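Local coordinates for methyl-accepting chemotaxis protein (PDB 4EXO), which probably senses small carboxylates such as pyruvate through a periplasmic Cache (PAS-like) domain and passes the signal on to direct bacterial chemotaxis, at residues A[13-18]-A[106-111]; A[57-62]-A[122-127]; A[70-75]-A[111-116]. One frame throughout, in Å; residues are numbered along the deposited sequence.

Contact 1. Residues A[13-18]-A[106-111]; sequences ARKKEL and DGFLYF
Lys15 and Phe108 both hold CG beside the backbone N and anti to the carbonyl carbon (chi1 -64° and -69°), and the lysine chain then bends at chi3 and chi4, which carries its end over the phenyl ring. The contact ties the long N-terminal helix 2-28 of this Cache domain to the start of strand 108-115, an outer strand of its antiparallel sheet. Lys15 CB packs on the far end of the ring, 3.6 Å from Phe108 CZ. Further along, Lys15 CE stands over one face, 3.8 Å from the centroid of the Phe108 ring, a CH-pi contact. Lys15 NZ follows above the same face in a cation-pi interaction, 4.6 Å from the centroid of the Phe108 ring. Leu18, almost one helical turn on, meets the ring at its edge and in its plane: its CD1 is 3.8 Å from Phe108 CE1. Tyr127 also meets the Phe108 ring, and Leu18 rests on Thr140 and Ile142 of strand 136-143. An Asx turn leads into the strand, with Asp106 OD1 accepting from Phe108 N (3.0 Å) from above the carboxylate plane. The other carboxylate oxygen reaches the lysine through a water, which accepts from Lys15 NZ at 3.1 Å and donates to Asp106 OD2 at 3.2 Å.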
loop_
_atom_site.group_PDB
_atom_site.type_symbol
_atom_site.label_atom_id
_atom_site.label_comp_id
_atom_site.label_asym_id
_atom_site.label_seq_id
_atom_site.Cartn_x
_atom_site.Cartn_y
_atom_site.Cartn_z
ATOM N N ALA A 13 10.248 -11.713 -6.245
ATOM C CA ALA A 13 10.202 -10.286 -5.952
ATOM C C ALA A 13 8.725 -9.819 -5.909
ATOM O O ALA A 13 8.345 -9.059 -5.034
ATOM C CB ALA A 13 10.993 -9.503 -6.953
ATOM N N ARG A 14 7.901 -10.332 -6.830
ATOM C CA ARG A 14 6.485 -9.960 -6.865
ATOM C C ARG A 14 5.718 -10.505 -5.656
ATOM O O ARG A 14 4.805 -9.853 -5.173
ATOM C CB ARG A 14 5.799 -10.450 -8.159
ATOM C CG ARG A 14 6.250 -9.757 -9.450
ATOM C CD ARG A 14 6.487 -8.277 -9.226
ATOM N NE ARG A 14 6.365 -7.467 -10.438
ATOM C CZ ARG A 14 5.542 -6.422 -10.585
ATOM N NH1 ARG A 14 4.725 -6.041 -9.605
ATOM N NH2 ARG A 14 5.529 -5.751 -11.737
ATOM N N LYS A 15 6.083 -11.689 -5.185
ATOM C CA LYS A 15 5.436 -12.263 -4.003
ATOM C C LYS A 15 5.728 -11.420 -2.763
ATOM O O LYS A 15 4.851 -11.204 -1.912
ATOM C CB LYS A 15 5.846 -13.729 -3.808
ATOM C CG LYS A 15 5.371 -14.610 -4.959
ATOM C CD LYS A 15 5.985 -15.984 -4.926
ATOM C CE LYS A 15 5.421 -16.822 -3.796
ATOM N NZ LYS A 15 5.414 -18.257 -4.175
ATOM N N LYS A 16 6.960 -10.922 -2.670
ATOM C CA LYS A 16 7.322 -10.012 -1.575
ATOM C C LYS A 16 6.491 -8.715 -1.637
ATOM O O LYS A 16 5.993 -8.216 -0.613
ATOM C CB LYS A 16 8.821 -9.701 -1.638
ATOM C CG LYS A 16 9.372 -9.045 -0.381
ATOM C CD LYS A 16 10.939 -9.139 -0.380
ATOM C CE LYS A 16 11.554 -8.657 0.942
ATOM N NZ LYS A 16 11.327 -7.182 1.180
ATOM N N GLU A 17 6.336 -8.175 -2.843
ATOM C CA GLU A 17 5.524 -6.965 -3.065
ATOM C C GLU A 17 4.063 -7.224 -2.633
ATOM O O GLU A 17 3.441 -6.401 -1.959
ATOM C CB GLU A 17 5.550 -6.576 -4.556
ATOM C CG GLU A 17 6.883 -5.985 -5.047
ATOM C CD GLU A 17 7.084 -6.036 -6.570
ATOM O OE1 GLU A 17 6.098 -5.975 -7.323
ATOM O OE2 GLU A 17 8.260 -6.137 -7.031
ATOM N N LEU A 18 3.519 -8.361 -3.050
ATOM C CA LEU A 18 2.135 -8.692 -2.724
ATOM C C LEU A 18 1.913 -8.718 -1.212
ATOM O O LEU A 18 0.899 -8.251 -0.718
ATOM C CB LEU A 18 1.743 -10.028 -3.369
ATOM C CG LEU A 18 1.442 -9.950 -4.886
ATOM C CD1 LEU A 18 1.373 -11.345 -5.428
ATOM C CD2 LEU A 18 0.094 -9.205 -5.102
ATOM N N ASP A 106 -0.450 -21.085 1.671
ATOM C CA ASP A 106 0.455 -19.924 1.720
ATOM C C ASP A 106 -0.105 -18.617 1.153
ATOM O O ASP A 106 0.621 -17.632 1.033
ATOM C CB ASP A 106 1.802 -20.252 1.090
ATOM C CG ASP A 106 1.741 -20.352 -0.436
ATOM O OD1 ASP A 106 0.650 -20.186 -1.046
ATOM O OD2 ASP A 106 2.812 -20.603 -1.029
ATOM N N GLY A 107 -1.380 -18.620 0.811
ATOM C CA GLY A 107 -2.065 -17.388 0.389
ATOM C C GLY A 107 -2.056 -17.176 -1.121
ATOM O O GLY A 107 -2.841 -16.358 -1.625
ATOM N N PHE A 108 -1.194 -17.901 -1.839
ATOM C CA PHE A 108 -0.950 -17.617 -3.269
ATOM C C PHE A 108 -1.736 -18.570 -4.157
ATOM O O PHE A 108 -1.936 -19.758 -3.818
ATOM C CB PHE A 108 0.547 -17.693 -3.636
ATOM C CG PHE A 108 1.375 -16.568 -3.043
ATOM C CD1 PHE A 108 1.369 -15.298 -3.620
ATOM C CD2 PHE A 108 2.117 -16.781 -1.891
ATOM C CE1 PHE A 108 2.108 -14.260 -3.051
ATOM C CE2 PHE A 108 2.855 -15.770 -1.314
ATOM C CZ PHE A 108 2.847 -14.506 -1.889
ATOM N N LEU A 109 -2.171 -18.055 -5.311
ATOM C CA LEU A 109 -2.837 -18.884 -6.313
ATOM C C LEU A 109 -2.591 -18.285 -7.694
ATOM O O LEU A 109 -2.793 -17.070 -7.876
ATOM C CB LEU A 109 -4.347 -18.947 -6.065
ATOM C CG LEU A 109 -5.107 -19.938 -6.966
ATOM C CD1 LEU A 109 -4.802 -21.449 -6.585
ATOM C CD2 LEU A 109 -6.647 -19.659 -6.974
ATOM N N TYR A 110 -2.189 -19.128 -8.665
ATOM C CA TYR A 110 -2.098 -18.675 -10.074
ATOM C C TYR A 110 -3.462 -18.922 -10.749
ATOM O O TYR A 110 -4.065 -19.990 -10.582
ATOM C CB TYR A 110 -1.030 -19.462 -10.854
ATOM C CG TYR A 110 0.390 -19.119 -10.541
ATOM C CD1 TYR A 110 1.029 -18.061 -11.201
ATOM C CD2 TYR A 110 1.118 -19.843 -9.577
ATOM C CE1 TYR A 110 2.360 -17.734 -10.925
ATOM C CE2 TYR A 110 2.449 -19.526 -9.298
ATOM C CZ TYR A 110 3.055 -18.470 -9.989
ATOM O OH TYR A 110 4.355 -18.121 -9.746
ATOM N N PHE A 111 -3.956 -17.941 -11.515
ATOM C CA PHE A 111 -5.217 -18.071 -12.248
ATOM C C PHE A 111 -5.261 -16.922 -13.248
ATOM O O PHE A 111 -4.423 -16.043 -13.194
ATOM C CB PHE A 111 -6.446 -17.995 -11.315
ATOM C CG PHE A 111 -6.540 -16.722 -10.484
ATOM C CD1 PHE A 111 -7.354 -15.656 -10.910
ATOM C CD2 PHE A 111 -5.859 -16.609 -9.243
ATOM C CE1 PHE A 111 -7.487 -14.474 -10.112
ATOM C CE2 PHE A 111 -5.957 -15.448 -8.461
ATOM C CZ PHE A 111 -6.770 -14.362 -8.890
HETATM O O HOH W 1 5.440 -18.758 -1.068
#

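Contact 2. Residues A[57-62]-A[122-127]. With PYR (pyruvic acid), chain B.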
loop_
_atom_site.group_PDB
_atom_site.type_symbol
_atom_site.label_atom_id
_atom_site.label_comp_id
_atom_site.label_asym_id
_atom_site.label_seq_id
_atom_site.Cartn_x
_atom_site.Cartn_y
_atom_site.Cartn_z
ATOM N N ASP A 57 -3.656 -1.797 -12.508
ATOM C CA ASP A 57 -4.113 -3.196 -12.428
ATOM C C ASP A 57 -4.006 -3.774 -11.012
ATOM O O ASP A 57 -4.133 -4.970 -10.837
ATOM C CB ASP A 57 -3.266 -4.054 -13.364
ATOM C CG ASP A 57 -3.573 -3.771 -14.838
ATOM O OD1 ASP A 57 -4.763 -3.655 -15.176
ATOM O OD2 ASP A 57 -2.628 -3.679 -15.644
ATOM N N GLY A 58 -3.740 -2.919 -10.036
ATOM C CA GLY A 58 -3.388 -3.359 -8.682
ATOM C C GLY A 58 -4.468 -2.951 -7.705
ATOM O O GLY A 58 -4.480 -1.806 -7.252
ATOM N N TYR A 59 -5.369 -3.886 -7.355
ATOM C CA TYR A 59 -6.587 -3.564 -6.600
ATOM C C TYR A 59 -6.990 -4.723 -5.688
ATOM O O TYR A 59 -6.443 -5.838 -5.813
ATOM C CB TYR A 59 -7.762 -3.296 -7.594
ATOM C CG TYR A 59 -8.118 -4.536 -8.424
ATOM C CD1 TYR A 59 -9.053 -5.464 -7.957
ATOM C CD2 TYR A 59 -7.472 -4.795 -9.649
ATOM C CE1 TYR A 59 -9.389 -6.625 -8.706
ATOM C CE2 TYR A 59 -7.783 -5.947 -10.434
ATOM C CZ TYR A 59 -8.757 -6.854 -9.938
ATOM O OH TYR A 59 -9.067 -7.976 -10.672
ATOM N N PHE A 60 -7.946 -4.455 -4.787
ATOM C CA PHE A 60 -8.463 -5.472 -3.864
ATOM C C PHE A 60 -9.823 -6.052 -4.247
ATOM O O PHE A 60 -10.679 -5.356 -4.853
ATOM C CB PHE A 60 -8.614 -4.887 -2.460
ATOM C CG PHE A 60 -7.321 -4.599 -1.787
ATOM C CD1 PHE A 60 -6.585 -5.628 -1.194
ATOM C CD2 PHE A 60 -6.841 -3.294 -1.729
ATOM C CE1 PHE A 60 -5.377 -5.375 -0.547
ATOM C CE2 PHE A 60 -5.611 -3.003 -1.076
ATOM C CZ PHE A 60 -4.864 -4.048 -0.491
ATOM N N PHE A 61 -10.018 -7.311 -3.842
ATOM C CA PHE A 61 -11.304 -7.980 -3.883
ATOM C C PHE A 61 -11.455 -8.731 -2.545
ATOM O O PHE A 61 -10.457 -8.990 -1.853
ATOM C CB PHE A 61 -11.369 -8.970 -5.085
ATOM C CG PHE A 61 -10.222 -9.946 -5.111
ATOM C CD1 PHE A 61 -10.239 -11.082 -4.268
ATOM C CD2 PHE A 61 -9.122 -9.759 -5.952
ATOM C CE1 PHE A 61 -9.166 -11.990 -4.287
ATOM C CE2 PHE A 61 -8.034 -10.658 -5.958
ATOM C CZ PHE A 61 -8.066 -11.785 -5.127
ATOM N N ALA A 62 -12.681 -9.100 -2.188
ATOM C CA ALA A 62 -12.848 -10.029 -1.053
ATOM C C ALA A 62 -14.030 -10.939 -1.253
ATOM O O ALA A 62 -15.016 -10.538 -1.908
ATOM C CB ALA A 62 -12.951 -9.260 0.296
ATOM N N ALA A 122 -6.222 -12.225 -18.419
ATOM C CA ALA A 122 -4.772 -12.365 -18.446
ATOM C C ALA A 122 -4.293 -13.188 -17.254
ATOM O O ALA A 122 -4.928 -13.151 -16.194
ATOM C CB ALA A 122 -4.064 -11.008 -18.405
ATOM N N PRO A 123 -3.151 -13.879 -17.408
ATOM C CA PRO A 123 -2.627 -14.637 -16.261
ATOM C C PRO A 123 -2.217 -13.741 -15.102
ATOM O O PRO A 123 -1.578 -12.683 -15.305
ATOM C CB PRO A 123 -1.431 -15.413 -16.832
ATOM C CG PRO A 123 -1.091 -14.754 -18.122
ATOM C CD PRO A 123 -2.366 -14.107 -18.643
ATOM N N LYS A 124 -2.549 -14.191 -13.891
ATOM C CA LYS A 124 -2.361 -13.399 -12.676
ATOM C C LYS A 124 -1.764 -14.282 -11.582
ATOM O O LYS A 124 -1.930 -15.516 -11.591
ATOM C CB LYS A 124 -3.769 -12.925 -12.231
ATOM C CG LYS A 124 -3.856 -11.963 -11.068
ATOM C CD LYS A 124 -5.314 -11.462 -10.941
ATOM C CE LYS A 124 -5.456 -10.354 -9.865
ATOM N NZ LYS A 124 -6.846 -9.737 -9.879
ATOM N N LEU A 125 -1.082 -13.644 -10.631
ATOM C CA LEU A 125 -0.714 -14.317 -9.390
ATOM C C LEU A 125 -1.437 -13.599 -8.256
ATOM O O LEU A 125 -1.164 -12.450 -7.991
ATOM C CB LEU A 125 0.797 -14.307 -9.172
ATOM C CG LEU A 125 1.284 -14.805 -7.782
ATOM C CD1 LEU A 125 0.833 -16.264 -7.559
ATOM C CD2 LEU A 125 2.802 -14.687 -7.711
ATOM N N GLY A 126 -2.380 -14.282 -7.621
ATOM C CA GLY A 126 -3.165 -13.683 -6.537
ATOM C C GLY A 126 -2.583 -14.001 -5.187
ATOM O O GLY A 126 -1.844 -14.977 -5.038
ATOM N N TYR A 127 -2.885 -13.158 -4.212
ATOM C CA TYR A 127 -2.415 -13.334 -2.845
ATOM C C TYR A 127 -3.579 -12.901 -1.935
ATOM O O TYR A 127 -4.145 -11.831 -2.108
ATOM C CB TYR A 127 -1.127 -12.531 -2.547
ATOM C CG TYR A 127 -0.763 -12.694 -1.076
ATOM C CD1 TYR A 127 -0.344 -13.927 -0.587
ATOM C CD2 TYR A 127 -0.960 -11.645 -0.173
ATOM C CE1 TYR A 127 -0.068 -14.105 0.780
ATOM C CE2 TYR A 127 -0.672 -11.803 1.194
ATOM C CZ TYR A 127 -0.239 -13.047 1.649
ATOM O OH TYR A 127 0.055 -13.233 2.970
HETATM C C PYR B . -9.975 -10.950 -8.887
HETATM O O PYR B . -8.774 -11.356 -9.244
HETATM O OXT PYR B . -10.346 -9.721 -9.190
HETATM C CA PYR B . -10.864 -11.810 -8.203
HETATM O O3 PYR B . -12.011 -11.329 -7.895
HETATM C CB PYR B . -10.556 -13.259 -7.845
HETATM O O HOH W 2 -6.389 -8.148 -7.667
#
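The backbone is extended at Tyr59, Phe61 and Lys124, yet no backbone hydrogen bond joins 57-62 to 122-127, because strand 136-143 lies between strands 61-63 and 120-131 in the sheet. Side chains bridge the gap, and they do so around a bound pyruvate. Lys124 starts with CG opposite its own N (chi1 -174°) and stays extended to the end, so its full length is spent in reaching the ligand: Lys124 NZ donates to O of pyruvate at 2.6 Å. Tyr59 arrives from the other segment, and its OH donates to pyruvate OXT, also at 2.6 Å, with OXT at the edge of the tyrosine ring and near its plane. The two carboxylate oxygens are thus gripped separately, one by an ammonium group whose charge would probably offset that of the acid. This is the ligand pocket of the Cache domain, a PAS-like fold, and Tyr63 and His72 give pyruvate further hydrogen bonds. Phe61 supplies an apolar wall. Its CG sits in the crowded position between N and the carbonyl carbon (chi1 53°), which lays one ring face against the ligand, with Phe61 CD2 3.3 Å from the pyruvate carboxylate carbon C. A second shell steadies the polar groups: Tyr143 OH hydrogen-bonds to both Tyr59 OH and Lys124 NZ. A water accepts from Lys124 NZ at 2.8 Å and donates to Tyr59 O at 3.0 Å, and it hovers above the Tyr59 ring, over its centre.

Contact 3. Residues A[70-75]-A[111-116]; sequences TLHAIK and FSWHKP. With PYR (pyruvic acid), chain B.
Trp113 reaches toward His72 from the outer strand 108-115, and pyruvate lies against its indole. CG is opposite the backbone N (chi1 -162°), and this carries the ring system from CB out under the ligand. Trp113 CB itself is 4.0 Å from pyruvate O, and Trp113 CG is closer to the same oxygen. On the pyrrole side, Trp113 NE1 comes within 3.1 Å of pyruvate OXT and 3.9 Å of His72 NE2. The benzene side takes the rest of the ligand: Trp113 CZ2 is 3.3 Å from the keto oxygen, pyruvate O3, and Trp113 CZ3 and CE3 lie by the pyruvate methyl carbon CB. The indole face therefore spans the whole acid, the carboxylate carbon 3.3 Å above its plane. His72 and the indole meet rim to rim, their planes at 21°. In the Cache sheet, strands 69-72 and 108-115 are the two outermost of the chain, and pyruvate lies between His72 of the one and Trp113 of the other; a classic beta bulge at Thr70 and Leu71, opposite Ala62, precedes the histidine. His72 NE2 donates to pyruvate OXT at 2.8 Å and more weakly to O3. The other ring nitrogen fixes the rotation of the imidazole: His72 ND1 accepts from Lys75 N (3.1 Å, 163°) and weakly from Ile74 N, which fits NE2 as the donor to the ligand. Beyond the ligand, Ile74 divides its branches: CG2 leans on His114 CE1, whose ring is held by Asn119, while Ile74 CD1 packs on Pro116 CG at 3.7 Å.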
loop_
_atom_site.group_PDB
_atom_site.type_symbol
_atom_site.label_atom_id
_atom_site.label_comp_id
_atom_site.label_asym_id
_atom_site.label_seq_id
_atom_site.Cartn_x
_atom_site.Cartn_y
_atom_site.Cartn_z
ATOM N N THR A 70 -17.785 -10.100 -1.417
ATOM C CA THR A 70 -18.152 -9.067 -0.474
ATOM C C THR A 70 -17.626 -7.680 -0.880
ATOM O O THR A 70 -18.186 -6.653 -0.470
ATOM C CB THR A 70 -17.675 -9.399 0.948
ATOM O OG1 THR A 70 -16.256 -9.545 0.980
ATOM C CG2 THR A 70 -18.315 -10.735 1.418
ATOM N N LEU A 71 -16.562 -7.626 -1.674
ATOM C CA LEU A 71 -16.226 -6.322 -2.271
ATOM C C LEU A 71 -15.452 -6.574 -3.531
ATOM O O LEU A 71 -14.730 -7.582 -3.623
ATOM C CB LEU A 71 -15.440 -5.462 -1.283
ATOM C CG LEU A 71 -14.013 -5.925 -0.927
ATOM C CD1 LEU A 71 -12.918 -5.217 -1.787
ATOM C CD2 LEU A 71 -13.745 -5.667 0.556
ATOM N N HIS A 72 -15.604 -5.714 -4.538
ATOM C CA HIS A 72 -14.744 -5.846 -5.727
ATOM C C HIS A 72 -14.455 -4.436 -6.257
ATOM O O HIS A 72 -15.393 -3.694 -6.600
ATOM C CB HIS A 72 -15.380 -6.740 -6.823
ATOM C CG HIS A 72 -14.350 -7.303 -7.758
ATOM N ND1 HIS A 72 -13.720 -6.536 -8.728
ATOM C CD2 HIS A 72 -13.742 -8.514 -7.778
ATOM C CE1 HIS A 72 -12.816 -7.282 -9.349
ATOM N NE2 HIS A 72 -12.810 -8.485 -8.788
ATOM N N ALA A 73 -13.179 -4.049 -6.268
ATOM C CA ALA A 73 -12.802 -2.666 -6.613
ATOM C C ALA A 73 -13.123 -2.325 -8.074
ATOM O O ALA A 73 -13.426 -1.175 -8.383
ATOM C CB ALA A 73 -11.288 -2.432 -6.372
ATOM N N ILE A 74 -12.995 -3.312 -8.956
ATOM C CA ILE A 74 -13.132 -3.101 -10.405
ATOM C C ILE A 74 -14.573 -3.302 -10.905
ATOM O O ILE A 74 -15.064 -2.535 -11.756
ATOM C CB ILE A 74 -12.155 -4.034 -11.172
ATOM C CG1 ILE A 74 -10.678 -3.760 -10.735
ATOM C CG2 ILE A 74 -12.313 -3.952 -12.719
ATOM C CD1 ILE A 74 -10.172 -2.273 -11.007
ATOM N N LYS A 75 -15.215 -4.365 -10.425
ATOM C CA LYS A 75 -16.554 -4.718 -10.908
ATOM C C LYS A 75 -17.464 -4.882 -9.696
ATOM O O LYS A 75 -17.727 -6.031 -9.244
ATOM C CB LYS A 75 -16.488 -6.001 -11.737
ATOM C CG LYS A 75 -17.848 -6.324 -12.497
ATOM C CD LYS A 75 -17.698 -7.617 -13.301
ATOM C CE LYS A 75 -19.022 -7.998 -14.002
ATOM N NZ LYS A 75 -18.728 -9.193 -14.857
ATOM N N PHE A 111 -3.956 -17.941 -11.515
ATOM C CA PHE A 111 -5.217 -18.071 -12.248
ATOM C C PHE A 111 -5.261 -16.922 -13.248
ATOM O O PHE A 111 -4.423 -16.043 -13.194
ATOM C CB PHE A 111 -6.446 -17.995 -11.315
ATOM C CG PHE A 111 -6.540 -16.722 -10.484
ATOM C CD1 PHE A 111 -7.354 -15.656 -10.910
ATOM C CD2 PHE A 111 -5.859 -16.609 -9.243
ATOM C CE1 PHE A 111 -7.487 -14.474 -10.112
ATOM C CE2 PHE A 111 -5.957 -15.448 -8.461
ATOM C CZ PHE A 111 -6.770 -14.362 -8.890
ATOM N N SER A 112 -6.229 -16.961 -14.160
ATOM C CA SER A 112 -6.468 -15.855 -15.106
ATOM C C SER A 112 -7.720 -15.117 -14.677
ATOM O O SER A 112 -8.656 -15.719 -14.147
ATOM C CB SER A 112 -6.639 -16.374 -16.529
ATOM O OG SER A 112 -5.391 -16.825 -17.021
ATOM N N TRP A 113 -7.708 -13.804 -14.888
ATOM C CA TRP A 113 -8.799 -12.935 -14.511
ATOM C C TRP A 113 -8.763 -11.704 -15.430
ATOM O O TRP A 113 -7.714 -11.358 -16.025
ATOM C CB TRP A 113 -8.667 -12.502 -13.036
ATOM C CG TRP A 113 -9.958 -11.974 -12.474
ATOM C CD1 TRP A 113 -10.389 -10.658 -12.482
ATOM C CD2 TRP A 113 -10.998 -12.734 -11.839
ATOM N NE1 TRP A 113 -11.633 -10.574 -11.897
ATOM C CE2 TRP A 113 -12.018 -11.824 -11.472
ATOM C CE3 TRP A 113 -11.153 -14.108 -11.528
ATOM C CZ2 TRP A 113 -13.202 -12.227 -10.837
ATOM C CZ3 TRP A 113 -12.336 -14.507 -10.879
ATOM C CH2 TRP A 113 -13.334 -13.570 -10.527
ATOM N N HIS A 114 -9.899 -11.027 -15.519
ATOM C CA HIS A 114 -9.958 -9.715 -16.174
ATOM C C HIS A 114 -8.778 -8.846 -15.696
ATOM O O HIS A 114 -8.517 -8.721 -14.500
ATOM C CB HIS A 114 -11.276 -9.045 -15.806
ATOM C CG HIS A 114 -11.380 -7.606 -16.231
ATOM N ND1 HIS A 114 -11.091 -6.557 -15.383
ATOM C CD2 HIS A 114 -11.823 -7.050 -17.383
ATOM C CE1 HIS A 114 -11.328 -5.413 -16.004
ATOM N NE2 HIS A 114 -11.793 -5.687 -17.216
ATOM N N LYS A 115 -8.074 -8.241 -16.645
ATOM C CA LYS A 115 -6.996 -7.312 -16.340
ATOM C C LYS A 115 -7.458 -5.887 -16.761
ATOM O O LYS A 115 -7.696 -5.648 -17.951
ATOM C CB LYS A 115 -5.757 -7.710 -17.151
ATOM C CG LYS A 115 -4.555 -6.784 -16.964
ATOM C CD LYS A 115 -3.325 -7.330 -17.719
ATOM C CE LYS A 115 -2.130 -6.406 -17.550
ATOM N NZ LYS A 115 -0.891 -6.909 -18.254
ATOM N N PRO A 116 -7.618 -4.961 -15.793
ATOM C CA PRO A 116 -8.204 -3.644 -16.111
ATOM C C PRO A 116 -7.587 -2.949 -17.311
ATOM O O PRO A 116 -8.339 -2.438 -18.168
ATOM C CB PRO A 116 -7.999 -2.845 -14.819
ATOM C CG PRO A 116 -8.204 -3.943 -13.716
ATOM C CD PRO A 116 -7.475 -5.176 -14.331
HETATM C C PYR B . -9.975 -10.950 -8.887
HETATM O O PYR B . -8.774 -11.356 -9.244
HETATM O OXT PYR B . -10.346 -9.721 -9.190
HETATM C CA PYR B . -10.864 -11.810 -8.203
HETATM O O3 PYR B . -12.011 -11.329 -7.895
HETATM C CB PYR B . -10.556 -13.259 -7.845
#

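Contacts 2 and 3, with centres about 7 Å apart, build one pyruvate site: Phe61 of contact 2 and Trp113 of contact 3 press on opposite faces of the acid, and Tyr59 and His72 both donate to its OXT. Strand pairing ties them together, with Ala62 O probably hydrogen-bonded to Thr70 N (2.8 Å) and Phe111 O to Lys124 N (2.7 Å). Contact 1 shares Phe111 with contact 3, though their centres are about 16 Å apart, and it borders contact 2 where Phe108 CE1 packs on Tyr127 CD1 (3.5 Å). Strands 108-115 and 120-131 run from helix 2-28, met through Phe108 and Tyr127, to the pocket; the Leu18 side chain is about 10 Å from pyruvate.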